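PDB 6VJR: vinylacetyl-CoA Delta-isomerase from Nitrosopumilus maritimus SCM1, which probably dehydrates 4-hydroxybutyryl-CoA and isomerises vinylacetyl-CoA, using a [4Fe-4S] cluster and FAD. Local coordinates for residues N40-A43 against E44-L48; T96-Q99 against R100-G103. All coordinates share one frame; numbering follows the deposited sequence.

How the contacts relate
Contact 1 comes first along the chain. It lies within helix 36-51, where each turn closes on the next. The chain then runs through helix 77-94 to contact 2, a short loop and the start of helix 101-121, which together carry two cluster cysteines. Both contacts are local, and they follow in series without nesting or crossing. They nevertheless touch in space. Arg100 of contact 2 reaches back to helix 36-51, where its NH1 lies 2.9 Å from Thr45 OG1, a probable hydrogen bond. Val42 CG2 packs against Gln99 OE1 at 3.3 Å. Helix 36-51 thus backs the cluster-binding loop from inside the same N-terminal family region.

Contact 1. Residues N40-A43 against E44-L48; sequences NAVA and ETYDL
Thr45 doubles back on Val42 one turn earlier. Its OG1 donates to Val42 O at 2.7 Å, in the carbonyl plane. The hydroxyl gets there because it sits between its own backbone N and carbonyl carbon (chi1 71°). Thr45 N bonds to the same oxygen at 2.9 Å but comes from above that plane, so Val42 O is gripped twice. Next to it, the Tyr46 ring turns its edge to Val42 O, with CD1 at 3.7 Å. Val42 CG1 lies 4.4 Å from Tyr46 CE1. This is the middle of helix 36-51. Glu44 N bonds to Asn40 O, and Asp47 N meets Ala43 O at 3.1 Å, nearly straight at 163°; both reach four residues back, whereas the Thr45 N bond reaches only three. Tyr46 N adds a weak bond to Ala43 O. Further out, Arg100 NH1 meets Thr45 OG1, and Arg100 makes a cation-pi contact with the Tyr46 ring. A valine in place of Thr45 would probably cost Val42 O its in-plane hydroxyl bond and leave Arg100 NH1 without its hydroxyl partner. Tyr46 OH is held by Asn140 O. Glu44 OE2 forms a salt bridge with Arg51, and Asp47 OD1 takes a bond from Gly5 N.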
loop_
_atom_site.group_PDB
_atom_site.type_symbol
_atom_site.label_atom_id
_atom_site.label_comp_id
_atom_site.label_asym_id
_atom_site.label_seq_id
_atom_site.Cartn_x
_atom_site.Cartn_y
_atom_site.Cartn_z
ATOM N N ASN A 40 -20.138 28.899 -12.582
ATOM C CA ASN A 40 -21.239 27.955 -12.696
ATOM C C ASN A 40 -21.295 27.031 -11.486
ATOM O O ASN A 40 -22.384 26.671 -11.037
ATOM C CB ASN A 40 -21.108 27.140 -13.970
ATOM C CG ASN A 40 -21.373 27.919 -15.235
ATOM O OD1 ASN A 40 -22.011 28.975 -15.227
ATOM N ND2 ASN A 40 -20.930 27.389 -16.354
ATOM N N ALA A 41 -20.132 26.577 -11.030
ATOM C CA ALA A 41 -20.065 25.713 -9.858
ATOM C C ALA A 41 -20.627 26.443 -8.649
ATOM O O ALA A 41 -21.414 25.872 -7.902
ATOM C CB ALA A 41 -18.653 25.223 -9.642
ATOM N N VAL A 42 -20.185 27.682 -8.404
ATOM C CA VAL A 42 -20.751 28.413 -7.286
ATOM C C VAL A 42 -22.250 28.640 -7.475
ATOM O O VAL A 42 -23.011 28.547 -6.500
ATOM C CB VAL A 42 -20.009 29.728 -7.031
ATOM C CG1 VAL A 42 -20.615 30.453 -5.854
ATOM C CG2 VAL A 42 -18.521 29.481 -6.820
ATOM N N ALA A 43 -22.698 28.922 -8.707
ATOM C CA ALA A 43 -24.123 29.160 -8.921
ATOM C C ALA A 43 -24.934 27.942 -8.480
ATOM O O ALA A 43 -26.054 28.063 -8.041
ATOM C CB ALA A 43 -24.390 29.481 -10.363
ATOM N N GLU A 44 -24.400 26.736 -8.693
ATOM C CA GLU A 44 -25.085 25.504 -8.309
ATOM C C GLU A 44 -25.298 25.393 -6.791
ATOM O O GLU A 44 -26.249 24.743 -6.344
ATOM C CB GLU A 44 -24.395 24.270 -8.901
ATOM C CG GLU A 44 -24.875 22.968 -8.277
ATOM C CD GLU A 44 -26.319 22.532 -8.509
ATOM O OE1 GLU A 44 -27.075 23.183 -9.263
ATOM O OE2 GLU A 44 -26.702 21.510 -7.852
ATOM N N THR A 45 -24.479 26.071 -5.980
ATOM C CA THR A 45 -24.692 26.072 -4.541
ATOM C C THR A 45 -25.967 26.846 -4.191
ATOM O O THR A 45 -26.578 26.541 -3.182
ATOM C CB THR A 45 -23.518 26.673 -3.778
ATOM O OG1 THR A 45 -23.340 28.081 -3.905
ATOM C CG2 THR A 45 -22.208 25.976 -4.096
ATOM N N TYR A 46 -26.318 27.852 -4.990
ATOM C CA TYR A 46 -27.575 28.557 -4.805
ATOM C C TYR A 46 -28.720 27.711 -5.329
ATOM O O TYR A 46 -29.762 27.663 -4.702
ATOM C CB TYR A 46 -27.516 29.935 -5.465
ATOM C CG TYR A 46 -26.604 30.983 -4.837
ATOM C CD1 TYR A 46 -25.271 31.131 -5.179
ATOM C CD2 TYR A 46 -27.114 31.843 -3.886
ATOM C CE1 TYR A 46 -24.480 32.118 -4.600
ATOM C CE2 TYR A 46 -26.364 32.857 -3.338
ATOM C CZ TYR A 46 -25.029 32.995 -3.679
ATOM O OH TYR A 46 -24.326 34.014 -3.109
ATOM N N ASP A 47 -28.561 27.139 -6.519
ATOM C CA ASP A 47 -29.630 26.354 -7.130
ATOM C C ASP A 47 -30.000 25.144 -6.266
ATOM O O ASP A 47 -31.153 24.775 -6.152
ATOM C CB ASP A 47 -29.298 26.046 -8.585
ATOM C CG ASP A 47 -29.275 27.264 -9.515
ATOM O OD1 ASP A 47 -30.005 28.283 -9.233
ATOM O OD2 ASP A 47 -28.573 27.176 -10.560
ATOM N N LEU A 48 -29.008 24.468 -5.687
ATOM C CA LEU A 48 -29.300 23.330 -4.833
ATOM C C LEU A 48 -30.158 23.736 -3.631
ATOM O O LEU A 48 -31.071 23.009 -3.265
ATOM C CB LEU A 48 -28.012 22.642 -4.409
ATOM C CG LEU A 48 -28.193 21.470 -3.446
ATOM C CD1 LEU A 48 -28.944 20.401 -4.219
ATOM C CD2 LEU A 48 -26.906 20.931 -2.873
#

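Contact 2. Residues T96-Q99 against R100-G103. With SF4 (iron/sulfur cluster), chain E.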
loop_
_atom_site.group_PDB
_atom_site.type_symbol
_atom_site.label_atom_id
_atom_site.label_comp_id
_atom_site.label_asym_id
_atom_site.label_seq_id
_atom_site.Cartn_x
_atom_site.Cartn_y
_atom_site.Cartn_z
ATOM N N THR A 96 -16.458 19.068 -9.300
ATOM C CA THR A 96 -15.347 19.990 -9.186
ATOM C C THR A 96 -15.360 20.615 -7.806
ATOM O O THR A 96 -16.162 20.252 -6.945
ATOM C CB THR A 96 -15.421 21.063 -10.279
ATOM O OG1 THR A 96 -14.151 21.728 -10.310
ATOM C CG2 THR A 96 -16.533 22.052 -9.987
ATOM N N CYS A 97 -14.418 21.563 -7.622
ATOM C CA CYS A 97 -14.445 22.392 -6.434
ATOM C C CYS A 97 -15.473 23.516 -6.579
ATOM O O CYS A 97 -15.292 24.390 -7.417
ATOM C CB CYS A 97 -13.060 22.955 -6.146
ATOM S SG CYS A 97 -13.105 24.145 -4.775
ATOM N N PHE A 98 -16.494 23.536 -5.718
ATOM C CA PHE A 98 -17.577 24.507 -5.798
ATOM C C PHE A 98 -17.310 25.659 -4.805
ATOM O O PHE A 98 -18.182 26.459 -4.540
ATOM C CB PHE A 98 -18.952 23.815 -5.647
ATOM C CG PHE A 98 -18.966 22.754 -4.557
ATOM C CD1 PHE A 98 -19.126 23.119 -3.228
ATOM C CD2 PHE A 98 -18.639 21.411 -4.841
ATOM C CE1 PHE A 98 -19.126 22.142 -2.224
ATOM C CE2 PHE A 98 -18.617 20.461 -3.826
ATOM C CZ PHE A 98 -18.865 20.830 -2.522
ATOM N N GLN A 99 -16.142 25.640 -4.151
ATOM C CA GLN A 99 -15.480 26.825 -3.611
ATOM C C GLN A 99 -15.995 27.356 -2.276
ATOM O O GLN A 99 -15.221 27.996 -1.566
ATOM C CB GLN A 99 -15.508 27.934 -4.653
ATOM C CG GLN A 99 -14.710 27.589 -5.888
ATOM C CD GLN A 99 -15.258 28.168 -7.169
ATOM O OE1 GLN A 99 -15.228 29.391 -7.384
ATOM N NE2 GLN A 99 -15.740 27.287 -8.050
ATOM N N ARG A 100 -17.270 27.191 -1.937
ATOM C CA ARG A 100 -17.859 27.995 -0.858
ATOM C C ARG A 100 -17.621 27.384 0.556
ATOM O O ARG A 100 -17.967 27.999 1.589
ATOM C CB ARG A 100 -19.340 28.027 -1.244
ATOM C CG ARG A 100 -20.085 29.301 -0.909
ATOM C CD ARG A 100 -21.432 29.441 -1.587
ATOM N NE ARG A 100 -22.212 30.380 -0.785
ATOM C CZ ARG A 100 -23.466 30.636 -0.969
ATOM N NH1 ARG A 100 -24.144 29.982 -1.879
ATOM N NH2 ARG A 100 -24.064 31.563 -0.204
ATOM N N CYS A 101 -17.032 26.181 0.618
ATOM C CA CYS A 101 -16.756 25.485 1.878
ATOM C C CYS A 101 -15.755 26.306 2.695
ATOM O O CYS A 101 -15.815 26.300 3.913
ATOM C CB CYS A 101 -16.185 24.070 1.684
ATOM S SG CYS A 101 -17.186 23.086 0.542
ATOM N N VAL A 102 -14.744 26.923 2.044
ATOM C CA VAL A 102 -13.673 27.586 2.790
ATOM C C VAL A 102 -14.231 28.682 3.698
ATOM O O VAL A 102 -13.903 28.795 4.901
ATOM C CB VAL A 102 -12.603 28.157 1.840
ATOM C CG1 VAL A 102 -11.360 28.493 2.622
ATOM C CG2 VAL A 102 -12.265 27.204 0.722
ATOM N N GLY A 103 -15.128 29.490 3.125
ATOM C CA GLY A 103 -15.741 30.587 3.878
ATOM C C GLY A 103 -16.629 30.083 5.015
ATOM O O GLY A 103 -16.681 30.681 6.101
HETATM FE FE1 SF4 E . -12.450 22.514 -0.527
HETATM FE FE2 SF4 E . -13.841 20.582 -1.900
HETATM FE FE3 SF4 E . -13.651 22.977 -2.899
HETATM FE FE4 SF4 E . -15.311 22.539 -0.837
HETATM S S1 SF4 E . -15.557 21.783 -2.931
HETATM S S2 SF4 E . -13.788 24.316 -1.051
HETATM S S3 SF4 E . -14.019 21.021 0.373
HETATM S S4 SF4 E . -11.879 21.613 -2.473
HETATM O O HOH W 1 -15.350 29.646 0.280
#
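Phe98 and Cys101 are brought together by their first torsions. Phe98 CG lies between its backbone N and carbonyl carbon (chi1 42°), which sets one face of the ring against cluster sulfide S1. Cys101 SG is anti to its carbonyl carbon (chi1 -51°) and approaches the ring obliquely, 3.5 Å from Phe98 CE1, in a sulfur-aromatic contact. Cys97 in the loop and Cys101 at the start of helix 101-121 form a Cys-x3-Cys cluster-binding motif. Cys97 SG binds one iron, FE3, at 2.3 Å, and Cys101 SG binds FE4 at 2.4 Å. Cys295, from a later part of the chain, also binds the cluster. Sulfide S1 sits over the centre of the Phe98 ring, 3.3 Å above its plane, so the ring packs against both a sulfide and a cysteine ligand. Between the cysteines, Gln99 has a positive phi, and Arg100 N makes a weak bond back to Phe98 O. The Gln99 side chain ties the loop down: its NE2 donates to Cys97 O at 3.0 Å, with an N-H...O angle of 167° and the acceptor close to the amide plane. NE2 also bonds to Ser38 O, and OE1 accepts from Asn192. The amide is thus fixed from both ends, which would hinder its rotation. The extended Arg100 side chain leads away from the cluster toward Thr45 on helix 36-51. Val102 touches FAD as well as the cluster; its CG2 lies 3.7 Å from cluster sulfide S2.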